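PDB 4LRU: glyoxalase 3, which converts methylglyoxal to D-lactate in a single glutathione-independent step, detoxifying methylglyoxal made by the cell's own metabolism. Local coordinates for residues K6-L11 against K119-I124; F113-A118 against P142-N147. All blocks are in the same frame, centred on the assembly; numbering follows the deposited sequence.

Contact 1 (K6-L11 against K119-I124); sequences KVLLAL and KDLQKI
Leu8 and Ala10 meet Leu121 and Ile124 with no ring and no side-chain plane between them. The nearest flat group is the Leu11 peptide, whose O lies 4.4 Å from Leu121 CD1. What remains is a purely aliphatic fit. Leu8 CG, set anti to its backbone N (chi1 -167°), sits against the two methyls of Ile124, 3.9 Å from CG2 and 4.0 Å from CD1. The two side chains cross at about a right angle, and CB and CD2 of Leu8 add contacts of the same kind, with CG2 and CD1 respectively. The other branch of Leu8, CD1, meets Leu121 CD2 at 3.9 Å, again in a right-angled crossing. That same Leu121 methyl also reaches Ala10 CB at 4.0 Å, while the other branch of Leu121, CD1, lies 4.1 Å from the same CB.

Residues two apart on strand 6-10 thus share one face with residues three apart on helix 119-130. The short axes run nearly antiparallel, 149° between directions and 10.3 Å apart. Val7 and Leu9 go to the opposite face of the sheet, where Phe39 and Phe36 of helix 29-42 receive them. At the start of helix 119-130, the carboxylate of Glu51 accepts bonds from the backbone N of Asp120 and of Leu121, an arrangement in which acceptor charge and helix dipole would be expected to reinforce each other.

Here a helix from one outer layer of the alpha/beta sandwich of the DJ-1 family packs on a strand of the central sheet. With no hydrogen bond between the segments, the contact rests on dispersion and the burial of methyl groups, and polar anchoring comes from neighbours such as Glu51.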
loop_
_atom_site.group_PDB
_atom_site.type_symbol
_atom_site.label_atom_id
_atom_site.label_comp_id
_atom_site.label_asym_id
_atom_site.label_seq_id
_atom_site.Cartn_x
_atom_site.Cartn_y
_atom_site.Cartn_z
ATOM N N LYS A 6 -12.739 -9.848 4.126
ATOM C CA LYS A 6 -11.686 -9.349 4.980
ATOM C C LYS A 6 -10.566 -8.774 4.141
ATOM O O LYS A 6 -10.055 -9.426 3.226
ATOM C CB LYS A 6 -11.164 -10.471 5.882
ATOM C CG LYS A 6 -12.228 -11.073 6.761
ATOM C CD LYS A 6 -11.638 -12.159 7.651
ATOM C CE LYS A 6 -12.667 -12.729 8.610
ATOM N NZ LYS A 6 -13.885 -13.226 7.918
ATOM N N VAL A 7 -10.259 -7.511 4.417
ATOM C CA VAL A 7 -9.196 -6.800 3.762
ATOM C C VAL A 7 -7.929 -6.976 4.594
ATOM O O VAL A 7 -7.937 -6.714 5.799
ATOM C CB VAL A 7 -9.525 -5.292 3.648
ATOM C CG1 VAL A 7 -8.370 -4.545 3.025
ATOM C CG2 VAL A 7 -10.805 -5.073 2.834
ATOM N N LEU A 8 -6.862 -7.422 3.942
ATOM C CA LEU A 8 -5.529 -7.329 4.520
ATOM C C LEU A 8 -4.962 -5.981 4.138
ATOM O O LEU A 8 -4.596 -5.737 2.975
ATOM C CB LEU A 8 -4.643 -8.470 4.021
ATOM C CG LEU A 8 -3.328 -8.679 4.772
ATOM C CD1 LEU A 8 -2.378 -7.504 4.636
ATOM C CD2 LEU A 8 -3.584 -9.038 6.234
ATOM N N LEU A 9 -4.936 -5.083 5.112
ATOM C CA LEU A 9 -4.346 -3.771 4.925
ATOM C C LEU A 9 -2.902 -3.826 5.427
ATOM O O LEU A 9 -2.654 -3.836 6.632
ATOM C CB LEU A 9 -5.171 -2.714 5.677
ATOM C CG LEU A 9 -4.706 -1.260 5.573
ATOM C CD1 LEU A 9 -4.470 -0.829 4.145
ATOM C CD2 LEU A 9 -5.697 -0.308 6.244
ATOM N N ALA A 10 -1.966 -3.924 4.481
ATOM C CA ALA A 10 -0.543 -4.065 4.788
ATOM C C ALA A 10 0.065 -2.693 5.100
ATOM O O ALA A 10 -0.240 -1.692 4.438
ATOM C CB ALA A 10 0.185 -4.704 3.611
ATOM N N LEU A 11 0.913 -2.667 6.125
ATOM C CA LEU A 11 1.731 -1.526 6.481
ATOM C C LEU A 11 3.194 -1.920 6.379
ATOM O O LEU A 11 3.547 -3.059 6.709
ATOM C CB LEU A 11 1.449 -1.111 7.925
ATOM C CG LEU A 11 0.230 -0.204 8.164
ATOM C CD1 LEU A 11 -1.066 -0.865 7.743
ATOM C CD2 LEU A 11 0.157 0.216 9.618
ATOM N N LYS A 119 7.846 -11.833 2.430
ATOM C CA LYS A 119 7.309 -13.014 1.781
ATOM C C LYS A 119 5.957 -13.428 2.352
ATOM O O LYS A 119 5.131 -13.934 1.623
ATOM C CB LYS A 119 8.321 -14.155 1.819
ATOM C CG LYS A 119 9.533 -13.840 0.944
ATOM C CD LYS A 119 10.459 -15.019 0.748
ATOM C CE LYS A 119 11.665 -14.589 -0.073
ATOM N NZ LYS A 119 11.286 -14.158 -1.454
ATOM N N ASP A 120 5.725 -13.196 3.640
ATOM C CA ASP A 120 4.422 -13.532 4.233
ATOM C C ASP A 120 3.294 -12.625 3.711
ATOM O O ASP A 120 2.231 -13.123 3.282
ATOM C CB ASP A 120 4.491 -13.467 5.758
ATOM C CG ASP A 120 5.360 -14.566 6.350
ATOM O OD1 ASP A 120 5.191 -15.736 5.928
ATOM O OD2 ASP A 120 6.172 -14.268 7.261
ATOM N N LEU A 121 3.501 -11.309 3.736
ATOM C CA LEU A 121 2.545 -10.392 3.101
ATOM C C LEU A 121 2.358 -10.749 1.630
ATOM O O LEU A 121 1.227 -10.742 1.116
ATOM C CB LEU A 121 3.036 -8.942 3.208
ATOM C CG LEU A 121 2.880 -8.318 4.589
ATOM C CD1 LEU A 121 3.497 -6.941 4.628
ATOM C CD2 LEU A 121 1.404 -8.248 4.967
ATOM N N GLN A 122 3.459 -11.045 0.944
ATOM C CA GLN A 122 3.379 -11.395 -0.470
ATOM C C GLN A 122 2.534 -12.644 -0.694
ATOM O O GLN A 122 1.791 -12.730 -1.691
ATOM C CB GLN A 122 4.776 -11.553 -1.066
ATOM C CG GLN A 122 5.480 -10.220 -1.291
ATOM C CD GLN A 122 6.859 -10.385 -1.876
ATOM O OE1 GLN A 122 7.567 -11.340 -1.543
ATOM N NE2 GLN A 122 7.245 -9.490 -2.773
ATOM N N LYS A 123 2.654 -13.611 0.214
ATOM C CA LYS A 123 1.882 -14.844 0.130
ATOM C C LYS A 123 0.393 -14.554 0.325
ATOM O O LYS A 123 -0.451 -15.138 -0.346
ATOM C CB LYS A 123 2.371 -15.866 1.167
ATOM C CG LYS A 123 1.590 -17.174 1.177
ATOM C CD LYS A 123 1.818 -17.948 -0.110
ATOM C CE LYS A 123 1.181 -19.329 -0.079
ATOM N NZ LYS A 123 1.197 -19.987 -1.421
ATOM N N ILE A 124 0.068 -13.621 1.217
ATOM C CA ILE A 124 -1.335 -13.192 1.348
ATOM C C ILE A 124 -1.817 -12.561 0.032
ATOM O O ILE A 124 -2.891 -12.913 -0.483
ATOM C CB ILE A 124 -1.574 -12.245 2.535
ATOM C CG1 ILE A 124 -1.103 -12.909 3.831
ATOM C CG2 ILE A 124 -3.055 -11.846 2.580
ATOM C CD1 ILE A 124 -1.209 -12.042 5.071
#

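Contact 2 (F113-A118 against P142-N147)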
loop_
_atom_site.group_PDB
_atom_site.type_symbol
_atom_site.label_atom_id
_atom_site.label_comp_id
_atom_site.label_asym_id
_atom_site.label_seq_id
_atom_site.Cartn_x
_atom_site.Cartn_y
_atom_site.Cartn_z
ATOM N N PHE A 113 11.918 -0.731 1.568
ATOM C CA PHE A 113 12.899 -1.528 2.302
ATOM C C PHE A 113 12.407 -2.946 2.571
ATOM O O PHE A 113 13.182 -3.908 2.461
ATOM C CB PHE A 113 13.292 -0.844 3.614
ATOM C CG PHE A 113 14.077 0.429 3.420
ATOM C CD1 PHE A 113 13.426 1.639 3.224
ATOM C CD2 PHE A 113 15.459 0.417 3.434
ATOM C CE1 PHE A 113 14.140 2.803 3.043
ATOM C CE2 PHE A 113 16.191 1.587 3.264
ATOM C CZ PHE A 113 15.526 2.785 3.078
ATOM N N ASP A 114 11.139 -3.090 2.948
ATOM C CA ASP A 114 10.633 -4.392 3.355
ATOM C C ASP A 114 9.697 -5.097 2.390
ATOM O O ASP A 114 9.749 -6.323 2.274
ATOM C CB ASP A 114 10.077 -4.368 4.773
ATOM C CG ASP A 114 8.819 -3.526 4.912
ATOM O OD1 ASP A 114 8.605 -2.585 4.109
ATOM O OD2 ASP A 114 8.069 -3.803 5.861
ATOM N N TYR A 115 8.863 -4.359 1.667
ATOM C CA TYR A 115 7.849 -5.018 0.843
ATOM C C TYR A 115 8.439 -6.005 -0.193
ATOM O O TYR A 115 7.877 -7.059 -0.395
ATOM C CB TYR A 115 6.926 -4.019 0.138
ATOM C CG TYR A 115 5.722 -3.542 0.953
ATOM C CD1 TYR A 115 5.623 -3.749 2.334
ATOM C CD2 TYR A 115 4.703 -2.837 0.327
ATOM C CE1 TYR A 115 4.524 -3.287 3.047
ATOM C CE2 TYR A 115 3.611 -2.373 1.024
ATOM C CZ TYR A 115 3.524 -2.572 2.387
ATOM O OH TYR A 115 2.425 -2.103 3.114
ATOM N N PRO A 116 9.567 -5.659 -0.847
ATOM C CA PRO A 116 10.088 -6.604 -1.842
ATOM C C PRO A 116 10.519 -7.965 -1.318
ATOM O O PRO A 116 10.657 -8.907 -2.106
ATOM C CB PRO A 116 11.267 -5.863 -2.459
ATOM C CG PRO A 116 10.945 -4.408 -2.258
ATOM C CD PRO A 116 10.256 -4.360 -0.918
ATOM N N ASN A 117 10.772 -8.063 -0.012
ATOM C CA ASN A 117 11.180 -9.328 0.596
ATOM C C ASN A 117 10.221 -9.771 1.681
ATOM O O ASN A 117 10.543 -10.677 2.466
ATOM C CB ASN A 117 12.576 -9.211 1.190
ATOM C CG ASN A 117 13.608 -8.819 0.164
ATOM O OD1 ASN A 117 14.349 -7.851 0.341
ATOM N ND2 ASN A 117 13.673 -9.577 -0.910
ATOM N N ALA A 118 9.047 -9.146 1.711
ATOM C CA ALA A 118 8.047 -9.444 2.733
ATOM C C ALA A 118 7.235 -10.652 2.307
ATOM O O ALA A 118 6.060 -10.540 1.932
ATOM C CB ALA A 118 7.159 -8.239 2.981
ATOM N N PRO A 142 3.255 -0.550 -4.431
ATOM C CA PRO A 142 3.503 -1.549 -5.470
ATOM C C PRO A 142 4.872 -2.224 -5.414
ATOM O O PRO A 142 5.123 -3.177 -6.154
ATOM C CB PRO A 142 3.306 -0.761 -6.767
ATOM C CG PRO A 142 2.295 0.266 -6.385
ATOM C CD PRO A 142 2.725 0.699 -5.013
ATOM N N ALA A 143 5.739 -1.759 -4.522
ATOM C CA ALA A 143 6.955 -2.508 -4.201
ATOM C C ALA A 143 6.632 -3.928 -3.739
ATOM O O ALA A 143 7.477 -4.808 -3.845
ATOM C CB ALA A 143 7.781 -1.778 -3.153
ATOM N N ILE A 144 5.407 -4.156 -3.264
ATOM C CA ILE A 144 4.972 -5.507 -2.908
ATOM C C ILE A 144 5.047 -6.470 -4.094
ATOM O O ILE A 144 5.194 -7.682 -3.925
ATOM C CB ILE A 144 3.563 -5.505 -2.278
ATOM C CG1 ILE A 144 3.332 -6.787 -1.464
ATOM C CG2 ILE A 144 2.499 -5.322 -3.348
ATOM C CD1 ILE A 144 4.072 -6.857 -0.149
ATOM N N PHE A 145 4.967 -5.937 -5.306
ATOM C CA PHE A 145 4.987 -6.779 -6.492
ATOM C C PHE A 145 6.405 -7.098 -6.958
ATOM O O PHE A 145 6.619 -7.889 -7.880
ATOM C CB PHE A 145 4.235 -6.095 -7.647
ATOM C CG PHE A 145 2.790 -5.786 -7.344
ATOM C CD1 PHE A 145 1.907 -6.794 -7.020
ATOM C CD2 PHE A 145 2.317 -4.481 -7.418
ATOM C CE1 PHE A 145 0.573 -6.521 -6.761
ATOM C CE2 PHE A 145 0.993 -4.195 -7.141
ATOM C CZ PHE A 145 0.121 -5.214 -6.805
ATOM N N GLU A 146 7.388 -6.442 -6.357
ATOM C CA GLU A 146 8.766 -6.707 -6.698
ATOM C C GLU A 146 9.153 -8.101 -6.184
ATOM O O GLU A 146 8.870 -8.450 -5.041
ATOM C CB GLU A 146 9.679 -5.621 -6.106
ATOM C CG GLU A 146 11.115 -5.742 -6.575
ATOM C CD GLU A 146 12.039 -4.681 -6.009
ATOM O OE1 GLU A 146 11.551 -3.594 -5.664
ATOM O OE2 GLU A 146 13.264 -4.946 -5.930
ATOM N N ASN A 147 9.761 -8.893 -7.057
ATOM C CA ASN A 147 10.115 -10.291 -6.763
ATOM C C ASN A 147 8.925 -11.214 -6.559
ATOM O O ASN A 147 9.077 -12.311 -6.011
ATOM C CB ASN A 147 11.021 -10.398 -5.531
ATOM C CG ASN A 147 12.210 -9.470 -5.600
ATOM O OD1 ASN A 147 12.912 -9.420 -6.610
ATOM N ND2 ASN A 147 12.459 -8.742 -4.512
#
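Ile144 lays its CD1 methyl over one face of the Tyr115 ring, 4.2 Å from the ring centroid and somewhat off the normal, a CH-pi contact. CD1 stands closest to the CG side of that ring, at 3.9 Å, and on its other branch Ile144 CG2 sits over the centre of the neighbouring Phe145 ring, so one isoleucine serves two aromatics. Tyr115 CB meanwhile packs on the backbone at Ala143 and Ile144, 3.7 Å from Ile144 N.

Pro116 is the most covered residue. Its CG touches Ala143 CB, and the Glu146 side chain crosses its ring. Glu146 CG is anti to the backbone N (chi1 -173°) and the chain beyond stays extended, bringing CD to 3.8 Å from Pro116 CB and OE1 to 3.6 Å from Pro116 CG. OE2 of the same carboxylate is paired with Lys194, which also bonds Asn147 OD1. The other end of that amide makes the one hydrogen bond between the segments: Asn147 ND2 donates a hydrogen bond to Pro116 O at 3.0 Å, almost perfectly straight (178°). The acceptor lies in the amide plane, whereas the donor stands 44° above the carbonyl plane. Held at both ends, the amide should have little rotational freedom.

Segment 142-147 begins just after Cys139 and His140, both inferred to be active-site residues, and the Ala143 side chain lies about 5 Å from that of His140. The turn after strand 134-138 that carries this cysteine is the nucleophile elbow of the DJ-1 superfamily, and residues 113-118 pack on the 3-10 turn and loop that follow it.

How the contacts relate
Strand 6-10 opens the chain, and contact 1 closes a loop of 107 residues when helix 119-130 returns over it. Just before that helix, residues 113-118 supply one side of contact 2, whose partner arrives 23 residues later, past strand 134-138. The segments alternate along the chain, so the two loops cross rather than nest. Because 113-118 runs straight into 119-124, the contacts touch: Gln122 NE2 probably hydrogen-bonds Ile144 O at 3.0 Å, and Tyr115 packs against Ala10. Together they tie a central strand, a covering helix and the segment after the inferred active-site Cys139 and His140 together on one side of the sheet.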